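Local coordinates for inner membrane protein (PDB 2QJV) that is probably a sugar isomerase of the KduI/IolB cupin family, with glucuronate isomerase as the likely activity, at residues Cys52-Ala57 with His141-Asp146; Ile72-Arg75 with Arg81-Ala84; Gln74-Phe79 with Ala99-Glu104; Val126-Arg131 with Gln137-Asn142; Gly197-Arg202 with Tyr237-Leu242. The protein carries 2 engineered substitutions. One frame throughout, in Å; residues are numbered along the deposited sequence. Where two conformers were deposited one is given.

Interaction 1 (Cys52-Ala57 with His141-Asp146); sequences CLVLVA and HNILPD
Val54 and Ile143 meet tip to tip, with CG1 of Val54 4.1 Å from CD1 of Ile143, and the packing across this contact is apolar throughout. The other branch of Ile143 serves a second partner, its CG2 resting 4.1 Å from SG of Cys52. That sulfur is turned to lie beside the carbonyl carbon of its own residue (chi1 -176°), which brings it to CG2 of Ile143. One residue along, CD2 of Leu144 meets CB of Cys52 at 4.2 Å. All four residues are buried, and Ser86 of strand 86-89 lies against Cys52, Val54 and Ile143 alike.

These apolar side chains join strand 49-55 of a six-stranded antiparallel sheet to the corner just after strand 138-142 of a five-stranded one, consistent with the paired beta-barrels of a two-domain cupin.

The backbones stay well apart, 8.3 Å between CA of Cys52 and CA of Leu144. The chain turns a corner at Ile143, and the other segment does so at Val56. Asn142 is the centre of an inverse gamma turn, marked by a weak bond of 3.1 Å from Ile143 N to His141 O. Just beyond it, Ile143 and Leu144 form a classic beta bulge opposite Val155. Val56 and Ala57 form a second one, opposite Glu104.

Among the polar groups, ND1 of His141 finds its partner outside the two segments, in a hydrogen bond with OE2 of Glu157 on strand 154-160.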
# COMPACT_ATOMS: atom_id res chain seq x y z
N CYS A 52 32.80 5.20 -14.04
CA CYS A 52 33.14 6.60 -14.01
C CYS A 52 33.15 6.98 -12.52
O CYS A 52 32.15 6.94 -11.83
CB CYS A 52 32.18 7.48 -14.83
SG CYS A 52 32.67 9.23 -14.89
N LEU A 53 34.35 7.24 -12.03
CA LEU A 53 34.63 7.62 -10.66
C LEU A 53 34.48 9.11 -10.61
O LEU A 53 35.28 9.81 -11.24
CB LEU A 53 36.05 7.26 -10.27
CG LEU A 53 36.40 5.81 -9.85
CD1 LEU A 53 35.64 4.79 -10.65
CD2 LEU A 53 37.92 5.61 -9.93
N VAL A 54 33.48 9.59 -9.91
CA VAL A 54 33.23 11.03 -9.79
C VAL A 54 33.61 11.47 -8.37
O VAL A 54 33.13 10.91 -7.37
CB VAL A 54 31.79 11.42 -10.12
CG1 VAL A 54 31.60 12.97 -9.94
CG2 VAL A 54 31.39 10.95 -11.55
N LEU A 55 34.54 12.44 -8.29
CA LEU A 55 34.94 13.05 -7.00
C LEU A 55 33.93 14.16 -6.71
O LEU A 55 34.01 15.28 -7.24
CB LEU A 55 36.40 13.54 -7.01
CG LEU A 55 37.55 12.50 -6.97
CD1 LEU A 55 37.55 11.52 -8.14
CD2 LEU A 55 38.94 13.20 -6.89
N VAL A 56 32.93 13.80 -5.92
CA VAL A 56 31.83 14.71 -5.58
C VAL A 56 32.36 15.86 -4.66
O VAL A 56 31.99 17.02 -4.79
CB VAL A 56 30.59 13.98 -4.93
CG1 VAL A 56 29.49 15.04 -4.60
CG2 VAL A 56 30.04 12.78 -5.79
N ALA A 57 33.25 15.48 -3.76
CA ALA A 57 33.90 16.38 -2.82
C ALA A 57 35.19 15.72 -2.29
O ALA A 57 35.22 14.52 -1.97
CB ALA A 57 32.97 16.74 -1.68
N HIS A 141 26.73 20.43 -15.74
CA HIS A 141 28.08 19.93 -15.99
C HIS A 141 28.00 18.56 -16.64
O HIS A 141 27.65 17.54 -16.00
CB HIS A 141 28.92 19.82 -14.72
CG HIS A 141 29.20 21.13 -14.02
ND1 HIS A 141 29.55 21.18 -12.69
CD2 HIS A 141 29.17 22.41 -14.46
CE1 HIS A 141 29.76 22.44 -12.34
NE2 HIS A 141 29.52 23.22 -13.39
N ASN A 142 28.28 18.52 -17.95
CA ASN A 142 28.30 17.26 -18.71
C ASN A 142 29.62 16.53 -18.54
O ASN A 142 30.59 16.74 -19.29
CB ASN A 142 27.97 17.54 -20.19
CG ASN A 142 26.53 18.02 -20.38
OD1 ASN A 142 26.29 19.15 -20.83
ND2 ASN A 142 25.58 17.19 -20.00
N ILE A 143 29.66 15.72 -17.48
CA ILE A 143 30.84 14.92 -17.13
C ILE A 143 31.14 13.85 -18.22
O ILE A 143 32.27 13.74 -18.67
CB ILE A 143 30.69 14.26 -15.73
CG1 ILE A 143 30.67 15.35 -14.64
CG2 ILE A 143 31.83 13.19 -15.50
CD1 ILE A 143 30.23 14.86 -13.27
N LEU A 144 30.13 13.12 -18.64
CA LEU A 144 30.28 12.06 -19.60
C LEU A 144 29.06 11.99 -20.52
O LEU A 144 28.16 11.16 -20.32
CB LEU A 144 30.58 10.73 -18.90
CG LEU A 144 31.00 9.54 -19.78
CD1 LEU A 144 32.04 9.93 -20.85
CD2 LEU A 144 31.48 8.40 -18.87
N PRO A 145 28.98 12.92 -21.48
CA PRO A 145 27.84 12.95 -22.40
C PRO A 145 27.95 11.95 -23.55
O PRO A 145 29.01 11.35 -23.74
CB PRO A 145 27.90 14.36 -22.97
CG PRO A 145 29.37 14.72 -22.91
CD PRO A 145 29.94 13.99 -21.76
N ASP A 146 26.89 11.84 -24.36
CA ASP A 146 26.89 10.90 -25.50
C ASP A 146 27.80 11.31 -26.66
O ASP A 146 28.05 10.50 -27.54
CB ASP A 146 25.46 10.55 -25.97
CG ASP A 146 24.69 11.71 -26.63
OD1 ASP A 146 25.23 12.80 -26.93
OD2 ASP A 146 23.47 11.46 -26.88

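Interaction 2 (Ile72-Arg75 with Arg81-Ala84); sequences IGQR and RIPA. With SO4 (sulfate ion), chain I.
A buried arginine reaches across the loop to hold a backbone carbonyl: NH1 of Arg75 gives a 2.8 Å hydrogen bond to O of Ile82. The oxygen lies only 6° out of the guanidinium plane, and the nitrogen sits nearly along the C=O axis (C=O...N angle 162°). CB of Ala84 covers one face of the same guanidinium near its rim, 3.8 Å from NH2 of Arg75. The group is held from other directions as well, by a salt bridge from NH1 to Glu157 and a hydrogen bond from NE to Val56 O.

Both segments belong to the irregular loop between strands 60-61 and 86-89, which doubles back on itself here without beta pairing.

Two waters stitch the fold-back further. Both donate to Pro83 O; one also donates to OE1 of Gln74, while the other accepts from N of Arg75 at 3.0 Å. Nearby, CD1 of Ile82 presses on the Gln74 amide, 3.6 Å from NE2, the two side chains crossing at about a right angle. Arg81 turns away to a sulfate, probably from the crystallisation liquor, donating from NE to O4 at 3.0 Å and from NH2 to O2 at 2.8 Å.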
# COMPACT_ATOMS: atom_id res chain seq x y z
N ILE A 72 43.95 14.19 -7.24
CA ILE A 72 43.06 14.86 -8.19
C ILE A 72 41.83 15.32 -7.39
O ILE A 72 41.61 14.91 -6.25
CB ILE A 72 42.74 14.00 -9.46
CG1 ILE A 72 42.18 12.60 -9.07
CG2 ILE A 72 43.99 13.93 -10.34
CD1 ILE A 72 41.46 11.80 -10.18
N GLY A 73 41.06 16.21 -7.98
CA GLY A 73 39.93 16.82 -7.31
C GLY A 73 40.29 18.28 -7.07
O GLY A 73 41.38 18.73 -7.41
N GLN A 74 39.35 19.01 -6.49
CA GLN A 74 39.54 20.41 -6.13
C GLN A 74 38.49 20.84 -5.11
O GLN A 74 38.82 21.24 -4.00
CB GLN A 74 39.48 21.29 -7.38
CG GLN A 74 39.81 22.74 -7.16
CD GLN A 74 39.59 23.54 -8.44
OE1 GLN A 74 39.32 22.98 -9.54
NE2 GLN A 74 39.64 24.82 -8.31
N ARG A 75 37.23 20.79 -5.50
CA ARG A 75 36.15 21.23 -4.61
C ARG A 75 36.03 20.33 -3.37
O ARG A 75 36.17 19.09 -3.44
CB ARG A 75 34.83 21.31 -5.37
CG ARG A 75 34.15 19.99 -5.70
CD ARG A 75 33.10 20.17 -6.77
NE ARG A 75 32.28 18.97 -6.86
CZ ARG A 75 31.40 18.69 -7.81
NH1 ARG A 75 31.22 19.50 -8.83
NH2 ARG A 75 30.71 17.56 -7.74
N ARG A 81 30.12 24.81 -7.09
CA ARG A 81 29.61 25.07 -8.46
C ARG A 81 30.74 25.15 -9.51
O ARG A 81 30.70 25.97 -10.44
CB ARG A 81 28.76 26.33 -8.53
CG ARG A 81 27.52 26.30 -7.65
CD ARG A 81 26.82 27.62 -7.67
NE ARG A 81 26.17 28.00 -8.93
CZ ARG A 81 24.93 27.68 -9.30
NH1 ARG A 81 24.13 26.96 -8.54
NH2 ARG A 81 24.46 28.13 -10.45
N ILE A 82 31.72 24.27 -9.33
CA ILE A 82 32.84 24.13 -10.26
C ILE A 82 32.87 22.65 -10.64
O ILE A 82 32.44 21.78 -9.84
CB ILE A 82 34.20 24.71 -9.69
CG1 ILE A 82 34.72 23.86 -8.50
CG2 ILE A 82 34.09 26.23 -9.39
CD1 ILE A 82 36.09 24.33 -7.97
N PRO A 83 33.28 22.34 -11.90
CA PRO A 83 33.20 20.94 -12.30
C PRO A 83 34.03 19.94 -11.46
O PRO A 83 35.10 20.28 -10.96
CB PRO A 83 33.67 20.96 -13.76
CG PRO A 83 33.43 22.35 -14.23
CD PRO A 83 33.71 23.20 -13.03
N ALA A 84 33.47 18.75 -11.29
CA ALA A 84 34.16 17.65 -10.63
C ALA A 84 35.31 17.13 -11.51
O ALA A 84 35.34 17.35 -12.74
CB ALA A 84 33.20 16.52 -10.35
S SO4 I . 27.05 30.20 -12.05
O1 SO4 I . 27.80 30.03 -13.32
O2 SO4 I . 25.70 29.70 -12.35
O3 SO4 I . 26.95 31.62 -11.67
O4 SO4 I . 27.76 29.53 -10.94
O HOH W 1 36.76 22.48 -10.90
O HOH W 2 36.34 19.77 -8.14

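Interaction 3 (Gln74-Phe79 with Ala99-Glu104); sequences QRMSPF and AETDLE
From Met76 to Pro78 the chain runs almost the same way as from Thr101 to Glu104, their end-to-end directions 17° apart, yet CA of Met76 stays 8.4 Å from CA of Leu103.

Side chains close the gap at two places. At the first, Met76, present as selenomethionine, curls at its second and third torsions, which swings the terminal methyl over to Thr101. The two side chains meet tip to tip, CE of Met76 lying 3.6 Å from OG1 of Thr101. That hydroxyl is already occupied: OG1 of Thr101 donates to O of Asp102 at 2.8 Å, from 39° above the carbonyl plane, and accepts from Leu59 N. With chi1 at 68°, OG1 lies between the threonine's own N and carbonyl carbon, within reach of the next residue's oxygen.

The second place is looser, CD of Pro78 lying 4.4 Å from OE1 of Glu104. The glutamate's stronger ties are on its other oxygen, OE2, which forms a salt bridge with Arg191 and a hydrogen bond with Tyr189. A sulfate other than that of Arg81, probably from the crystallisation liquor, lies about 5 Å from this side chain.

CA of Pro78 lies over one face of the Arg75 guanidinium, towards its rim. OG of Ser77 accepts from N of Phe79 at 3.1 Å, an ST turn that starts the 3-10 segment beginning at Pro78. Pro78 and Phe79 pack on Tyr240 of strand 238-246, so loops of the six-stranded half meet beside the five-stranded sheet, consistent with a two-domain cupin.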
# COMPACT_ATOMS: atom_id res chain seq x y z
N GLN A 74 39.35 19.01 -6.49
CA GLN A 74 39.54 20.41 -6.13
C GLN A 74 38.49 20.84 -5.11
O GLN A 74 38.82 21.24 -4.00
CB GLN A 74 39.48 21.29 -7.38
CG GLN A 74 39.81 22.74 -7.16
CD GLN A 74 39.59 23.54 -8.44
OE1 GLN A 74 39.32 22.98 -9.54
NE2 GLN A 74 39.64 24.82 -8.31
N ARG A 75 37.23 20.79 -5.50
CA ARG A 75 36.15 21.23 -4.61
C ARG A 75 36.03 20.33 -3.37
O ARG A 75 36.17 19.09 -3.44
CB ARG A 75 34.83 21.31 -5.37
CG ARG A 75 34.15 19.99 -5.70
CD ARG A 75 33.10 20.17 -6.77
NE ARG A 75 32.28 18.97 -6.86
CZ ARG A 75 31.40 18.69 -7.81
NH1 ARG A 75 31.22 19.50 -8.83
NH2 ARG A 75 30.71 17.56 -7.74
N MSE A 76 35.77 20.98 -2.25
CA MSE A 76 35.55 20.33 -0.97
C MSE A 76 34.06 20.20 -0.67
O MSE A 76 33.68 19.66 0.37
CB MSE A 76 36.30 21.10 0.11
CG MSE A 76 37.81 21.22 -0.19
SE MSE A 76 38.71 19.49 -0.46
CE MSE A 76 38.56 18.86 1.32
N SER A 77 33.23 20.66 -1.60
CA SER A 77 31.78 20.55 -1.56
C SER A 77 31.23 20.64 -3.00
O SER A 77 31.71 21.45 -3.80
CB SER A 77 31.14 21.67 -0.75
OG SER A 77 29.72 21.63 -0.92
N PRO A 78 30.20 19.86 -3.32
CA PRO A 78 29.59 20.04 -4.67
C PRO A 78 29.04 21.49 -4.89
O PRO A 78 29.06 22.00 -6.00
CB PRO A 78 28.50 18.94 -4.70
CG PRO A 78 28.15 18.73 -3.28
CD PRO A 78 29.47 18.81 -2.56
N PHE A 79 28.70 22.18 -3.80
CA PHE A 79 28.12 23.52 -3.82
C PHE A 79 29.10 24.67 -4.14
O PHE A 79 28.72 25.84 -4.13
CB PHE A 79 27.30 23.74 -2.52
CG PHE A 79 26.05 22.90 -2.51
CD1 PHE A 79 24.98 23.24 -3.35
CD2 PHE A 79 25.97 21.73 -1.76
CE1 PHE A 79 23.84 22.44 -3.42
CE2 PHE A 79 24.83 20.93 -1.81
CZ PHE A 79 23.77 21.30 -2.64
N ALA A 99 41.75 8.05 -0.45
CA ALA A 99 41.31 9.37 -0.02
C ALA A 99 42.53 10.19 0.50
O ALA A 99 43.23 9.81 1.46
CB ALA A 99 40.19 9.25 1.03
N GLU A 100 42.81 11.30 -0.17
CA GLU A 100 43.93 12.19 0.21
C GLU A 100 43.45 13.19 1.24
O GLU A 100 44.22 13.64 2.08
CB GLU A 100 44.56 12.84 -1.04
CG GLU A 100 45.17 11.82 -2.02
CD GLU A 100 46.39 11.08 -1.49
OE1 GLU A 100 46.94 11.44 -0.42
OE2 GLU A 100 46.82 10.12 -2.16
N THR A 101 42.17 13.57 1.12
CA THR A 101 41.45 14.31 2.12
C THR A 101 40.23 13.44 2.39
O THR A 101 40.05 12.39 1.77
CB THR A 101 40.97 15.72 1.64
OG1 THR A 101 39.96 15.56 0.64
CG2 THR A 101 42.16 16.58 1.12
N ASP A 102 39.37 13.87 3.31
CA ASP A 102 38.04 13.23 3.44
C ASP A 102 37.44 13.30 2.03
O ASP A 102 37.60 14.31 1.31
CB ASP A 102 37.17 13.91 4.48
CG ASP A 102 37.63 13.68 5.93
OD1 ASP A 102 38.54 12.86 6.21
OD2 ASP A 102 37.06 14.35 6.81
N LEU A 103 36.79 12.22 1.62
CA LEU A 103 36.32 12.06 0.27
C LEU A 103 34.90 11.52 0.13
O LEU A 103 34.51 10.53 0.79
CB LEU A 103 37.29 11.09 -0.44
CG LEU A 103 37.05 10.75 -1.93
CD1 LEU A 103 37.34 11.94 -2.89
CD2 LEU A 103 37.83 9.50 -2.31
N GLU A 104 34.15 12.16 -0.74
CA GLU A 104 32.82 11.69 -1.16
C GLU A 104 32.99 11.26 -2.60
O GLU A 104 33.14 12.08 -3.51
CB GLU A 104 31.75 12.76 -1.05
CG GLU A 104 30.32 12.31 -1.34
CD GLU A 104 29.37 13.54 -1.29
OE1 GLU A 104 29.85 14.68 -0.97
OE2 GLU A 104 28.19 13.37 -1.63

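Interaction 4 (Val126-Arg131 with Gln137-Asn142); sequences VGVEHR and QRLVHN. With SO4 (sulfate ion), chain I.
The imidazole of His130 has CD1 of Leu139 over one face, a CH-pi contact with that methyl 4.0 Å from the ring centroid and 27° off its normal. At the ring's edge lies a sulfate, and the one N-H at NE2 of His130 is shared between its O1 at 3.1 Å and its O2 at 3.3 Å. On the other face of the sheet the guanidinium groups of Arg131 and Arg138 stand almost perpendicular, their planes 82° apart. That of Arg138 has CD of Arg131 over one face, and that of Arg131 has CG2 of Val140 over one face, both offset towards the rim. Arg131 was modelled in two conformers, so its outer contacts hold for one of them; in that conformer, NH2 of Arg131 forms a salt bridge with OE2 of Glu129. The Glu129 chain starts between its own N and carbonyl carbon (chi1 57°), which lays CG alongside CB of Val140 at 3.8 Å.

Val128 shares the His130 face. Its CG1 touches CD1 of Leu139 at 3.7 Å, and its CG2 lies beside the ring of His141.

Between these two layers of side chains runs a regular antiparallel ladder. Glu129 with Val140 and Arg131 with Arg138 are fully hydrogen-bonded pairs, the shortest link being 2.7 Å from Val140 N to Glu129 O. At the Gly127-Asn142 end one of the two bonds, from Gly127 N, is weak.

The two strands form a beta hairpin at the margin of a five-stranded sheet: 127-131 is outermost within the chain, while 138-142 pairs onward with strand 154-160.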
# COMPACT_ATOMS: atom_id res chain seq x y z
N VAL A 126 34.92 18.87 -19.08
CA VAL A 126 33.50 18.86 -18.70
C VAL A 126 32.79 20.00 -19.41
O VAL A 126 33.20 21.15 -19.28
CB VAL A 126 33.33 19.04 -17.16
CG1 VAL A 126 31.84 19.18 -16.77
CG2 VAL A 126 34.04 17.94 -16.39
N GLY A 127 31.74 19.71 -20.18
CA GLY A 127 30.96 20.75 -20.83
C GLY A 127 30.05 21.45 -19.81
O GLY A 127 29.27 20.80 -19.14
N VAL A 128 30.20 22.77 -19.69
CA VAL A 128 29.43 23.61 -18.76
C VAL A 128 28.38 24.35 -19.57
O VAL A 128 28.69 24.95 -20.59
CB VAL A 128 30.33 24.61 -18.01
CG1 VAL A 128 29.50 25.59 -17.18
CG2 VAL A 128 31.39 23.87 -17.14
N GLU A 129 27.12 24.26 -19.14
CA GLU A 129 26.02 24.94 -19.81
C GLU A 129 24.94 25.35 -18.81
O GLU A 129 24.79 24.77 -17.74
CB GLU A 129 25.43 24.10 -20.95
CG GLU A 129 24.93 22.74 -20.55
CD GLU A 129 24.21 21.96 -21.67
OE1 GLU A 129 23.99 22.53 -22.77
OE2 GLU A 129 23.85 20.76 -21.43
N HIS A 130 24.20 26.38 -19.18
CA HIS A 130 23.09 26.92 -18.39
C HIS A 130 21.86 26.60 -19.21
O HIS A 130 21.73 27.06 -20.33
CB HIS A 130 23.27 28.42 -18.13
CG HIS A 130 24.44 28.74 -17.23
ND1 HIS A 130 25.71 28.99 -17.70
CD2 HIS A 130 24.51 28.88 -15.88
CE1 HIS A 130 26.52 29.25 -16.69
NE2 HIS A 130 25.81 29.21 -15.57
N ARG A 131 20.97 25.80 -18.65
CA ARG A 131 19.77 25.38 -19.32
C ARG A 131 18.60 26.17 -18.75
O ARG A 131 18.62 26.57 -17.60
CB ARG A 131 19.63 23.88 -19.13
CG ARG A 131 18.58 23.19 -19.97
CD ARG A 131 18.75 21.69 -19.82
NE ARG A 131 19.87 21.16 -20.62
CZ ARG A 131 20.50 20.00 -20.41
NH1 ARG A 131 20.19 19.23 -19.37
NH2 ARG A 131 21.48 19.64 -21.22
N GLN A 137 15.95 28.03 -14.69
CA GLN A 137 17.45 28.06 -15.06
C GLN A 137 18.47 27.33 -14.11
O GLN A 137 18.74 27.78 -13.00
CB GLN A 137 18.06 29.46 -15.42
CG GLN A 137 19.65 29.32 -15.85
CD GLN A 137 20.30 30.46 -16.77
OE1 GLN A 137 21.29 31.10 -16.36
NE2 GLN A 137 19.79 30.62 -18.00
N ARG A 138 19.11 26.29 -14.65
CA ARG A 138 20.01 25.41 -13.97
C ARG A 138 21.42 25.45 -14.58
O ARG A 138 21.60 25.85 -15.72
CB ARG A 138 19.43 23.99 -14.09
CG ARG A 138 18.01 23.93 -13.58
CD ARG A 138 17.10 23.12 -14.48
NE ARG A 138 16.81 23.71 -15.78
CZ ARG A 138 16.07 23.12 -16.73
NH1 ARG A 138 15.56 21.91 -16.55
NH2 ARG A 138 15.86 23.74 -17.87
N LEU A 139 22.41 25.13 -13.77
CA LEU A 139 23.77 24.98 -14.20
C LEU A 139 23.93 23.49 -14.42
O LEU A 139 23.59 22.69 -13.55
CB LEU A 139 24.76 25.54 -13.15
CG LEU A 139 26.23 25.22 -13.31
CD1 LEU A 139 26.79 25.83 -14.62
CD2 LEU A 139 26.99 25.74 -12.11
N VAL A 140 24.48 23.11 -15.58
CA VAL A 140 24.67 21.73 -15.98
C VAL A 140 26.17 21.49 -16.33
O VAL A 140 26.78 22.30 -17.03
CB VAL A 140 23.73 21.38 -17.17
CG1 VAL A 140 23.91 19.92 -17.68
CG2 VAL A 140 22.25 21.72 -16.80
N HIS A 141 26.73 20.43 -15.74
CA HIS A 141 28.08 19.93 -15.99
C HIS A 141 28.00 18.56 -16.64
O HIS A 141 27.65 17.54 -16.00
CB HIS A 141 28.92 19.82 -14.72
CG HIS A 141 29.20 21.13 -14.02
ND1 HIS A 141 29.55 21.18 -12.69
CD2 HIS A 141 29.17 22.41 -14.46
CE1 HIS A 141 29.76 22.44 -12.34
NE2 HIS A 141 29.52 23.22 -13.39
N ASN A 142 28.28 18.52 -17.95
CA ASN A 142 28.30 17.26 -18.71
C ASN A 142 29.62 16.53 -18.54
O ASN A 142 30.59 16.74 -19.29
CB ASN A 142 27.97 17.54 -20.19
CG ASN A 142 26.53 18.02 -20.38
OD1 ASN A 142 26.29 19.15 -20.83
ND2 ASN A 142 25.58 17.19 -20.00
S SO4 I . 27.05 30.20 -12.05
O1 SO4 I . 27.80 30.03 -13.32
O2 SO4 I . 25.70 29.70 -12.35
O3 SO4 I . 26.95 31.62 -11.67
O4 SO4 I . 27.76 29.53 -10.94

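Interaction 5 (Gly197-Arg202 with Tyr237-Leu242); sequences GFCLQR and YDNYYL
Tyr237 lays its ring flat over the backbone of Gly197, and almost every atom of the side chain meets that glycine. CB begins 4.1 Å from CA of Gly197. CG comes closer and CD1 closer still, 3.3 Å from the same CA; CE1 lies 3.5 Å from N of Gly197, and CZ is 3.8 Å from its CA. At the tip, OH leaves the glycine behind and hydrogen-bonds to His260 and Trp262 of the second subunit. Gly197 CA stands over the ring centre, 3.3 Å from the centroid and 14° off the normal, a close CH-pi contact. The glycine's lack of a side chain lets the ring lie this near, and the first torsion of Tyr237 (CG anti to the carbonyl carbon, chi1 -62°) turns the ring over it.

Between the two backbones, a water donates both to O of Phe198 at 2.9 Å and to O of Tyr237, bridging the chains where they have begun to part. Phe198 N, buried by the contact, has no partner in the model. Further along, the strands make just a loose contact of SG of Cys199 with ND2 of Asn239, 4.2 Å apart; that amide nitrogen is hydrogen-bonded to ND1 of His190.

Strand 198-204 lies in a four-stranded sheet and strand 238-246 in a five-stranded one, two facing sheets as in a cupin beta-barrel. This half of the chain holds nickel on His171, His173, Glu186 and His229, and Gln201 NE2 hydrogen-bonds to the backbone O of His229, probably a second-shell tie to that metal site.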
# COMPACT_ATOMS: atom_id res chain seq x y z
N GLY A 197 17.85 20.33 4.18
CA GLY A 197 16.76 20.51 3.23
C GLY A 197 16.26 19.28 2.52
O GLY A 197 16.79 18.17 2.67
N PHE A 198 15.22 19.50 1.74
CA PHE A 198 14.66 18.49 0.87
C PHE A 198 14.08 19.14 -0.39
O PHE A 198 13.98 20.36 -0.49
CB PHE A 198 13.57 17.66 1.61
CG PHE A 198 12.32 18.42 1.94
CD1 PHE A 198 12.20 19.09 3.16
CD2 PHE A 198 11.23 18.44 1.06
CE1 PHE A 198 11.01 19.78 3.50
CE2 PHE A 198 10.06 19.17 1.38
CZ PHE A 198 9.94 19.82 2.60
N CYS A 199 13.80 18.29 -1.37
CA CYS A 199 13.08 18.64 -2.57
C CYS A 199 11.98 17.59 -2.72
O CYS A 199 11.95 16.58 -1.99
CB CYS A 199 13.98 18.69 -3.82
SG CYS A 199 14.58 17.13 -4.41
N LEU A 200 11.07 17.86 -3.65
CA LEU A 200 10.01 16.94 -4.01
C LEU A 200 10.23 16.50 -5.47
O LEU A 200 10.24 17.33 -6.41
CB LEU A 200 8.64 17.59 -3.82
CG LEU A 200 8.35 18.09 -2.38
CD1 LEU A 200 7.01 18.83 -2.30
CD2 LEU A 200 8.39 16.94 -1.36
N GLN A 201 10.45 15.21 -5.65
CA GLN A 201 10.67 14.63 -6.99
C GLN A 201 9.48 13.70 -7.29
O GLN A 201 9.08 12.92 -6.45
CB GLN A 201 12.01 13.92 -7.11
CG GLN A 201 12.25 13.37 -8.52
CD GLN A 201 13.69 13.04 -8.86
OE1 GLN A 201 14.54 12.84 -7.99
NE2 GLN A 201 13.96 12.94 -10.15
N ARG A 202 8.90 13.84 -8.48
CA ARG A 202 7.76 13.04 -8.87
C ARG A 202 8.14 12.21 -10.10
O ARG A 202 8.62 12.74 -11.08
CB ARG A 202 6.56 13.94 -9.17
CG ARG A 202 5.32 13.23 -9.58
CD ARG A 202 4.36 14.16 -10.26
NE ARG A 202 3.15 13.48 -10.69
CZ ARG A 202 2.28 13.98 -11.54
NH1 ARG A 202 2.52 15.15 -12.16
NH2 ARG A 202 1.21 13.29 -11.84
N TYR A 237 16.45 26.07 0.27
CA TYR A 237 17.32 24.91 0.04
C TYR A 237 17.73 24.70 -1.41
O TYR A 237 16.95 24.20 -2.24
CB TYR A 237 16.69 23.64 0.58
CG TYR A 237 16.48 23.72 2.07
CD1 TYR A 237 17.58 23.69 2.94
CD2 TYR A 237 15.20 23.82 2.63
CE1 TYR A 237 17.40 23.76 4.30
CE2 TYR A 237 15.03 23.92 4.03
CZ TYR A 237 16.13 23.89 4.83
OH TYR A 237 15.96 23.96 6.20
N ASP A 238 18.96 25.10 -1.69
CA ASP A 238 19.58 24.86 -2.99
C ASP A 238 19.81 23.33 -3.16
O ASP A 238 20.06 22.58 -2.19
CB ASP A 238 20.90 25.62 -3.17
CG ASP A 238 20.73 27.11 -3.32
OD1 ASP A 238 19.68 27.62 -3.77
OD2 ASP A 238 21.69 27.78 -2.95
N ASN A 239 19.65 22.87 -4.39
CA ASN A 239 19.76 21.46 -4.75
C ASN A 239 20.87 21.22 -5.78
O ASN A 239 21.24 22.10 -6.56
CB ASN A 239 18.37 20.97 -5.23
CG ASN A 239 18.33 19.50 -5.75
OD1 ASN A 239 18.11 19.32 -6.94
ND2 ASN A 239 18.51 18.47 -4.86
N TYR A 240 21.42 20.02 -5.70
CA TYR A 240 22.38 19.47 -6.59
C TYR A 240 22.00 18.01 -6.77
O TYR A 240 21.51 17.37 -5.84
CB TYR A 240 23.80 19.58 -5.99
CG TYR A 240 24.83 18.64 -6.58
CD1 TYR A 240 24.93 17.32 -6.12
CD2 TYR A 240 25.68 19.03 -7.60
CE1 TYR A 240 25.82 16.42 -6.65
CE2 TYR A 240 26.64 18.15 -8.12
CZ TYR A 240 26.70 16.84 -7.64
OH TYR A 240 27.61 15.91 -8.12
N TYR A 241 22.17 17.49 -7.98
CA TYR A 241 22.13 16.05 -8.19
C TYR A 241 23.09 15.57 -9.27
O TYR A 241 23.37 16.28 -10.23
CB TYR A 241 20.70 15.49 -8.44
CG TYR A 241 19.89 16.19 -9.51
CD1 TYR A 241 20.10 15.93 -10.88
CD2 TYR A 241 18.88 17.09 -9.16
CE1 TYR A 241 19.35 16.55 -11.85
CE2 TYR A 241 18.13 17.71 -10.12
CZ TYR A 241 18.36 17.44 -11.48
OH TYR A 241 17.59 18.04 -12.44
N LEU A 242 23.63 14.37 -9.02
CA LEU A 242 24.49 13.65 -9.94
C LEU A 242 23.66 12.52 -10.51
O LEU A 242 23.07 11.73 -9.75
CB LEU A 242 25.74 13.13 -9.23
CG LEU A 242 26.73 12.27 -9.99
CD1 LEU A 242 27.43 13.05 -11.14
CD2 LEU A 242 27.77 11.70 -8.99
O HOH W 3 15.11 22.13 -2.46

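Arg75 links much of this set. It belongs to interactions 2 and 3, whose centres are 8 Å apart, its NE lies 2.9 Å from Val56 O of interaction 1, and its NH2 packs on Tyr240 OH of interaction 5 at 3.5 Å. Interactions 1 and 4 share His141 and Asn142 on strand 138-142. Interaction 1 also reaches interaction 5 through Ile143 CD1 and Leu242 CD1, 4.0 Å apart. One sulfate joins interactions 2 and 4, held by Arg81 from one and His130 from the other. Bound nickel lies about 9 Å from the side chain of Arg131 in interaction 4 and about 13 Å from that of Asn239 in interaction 5.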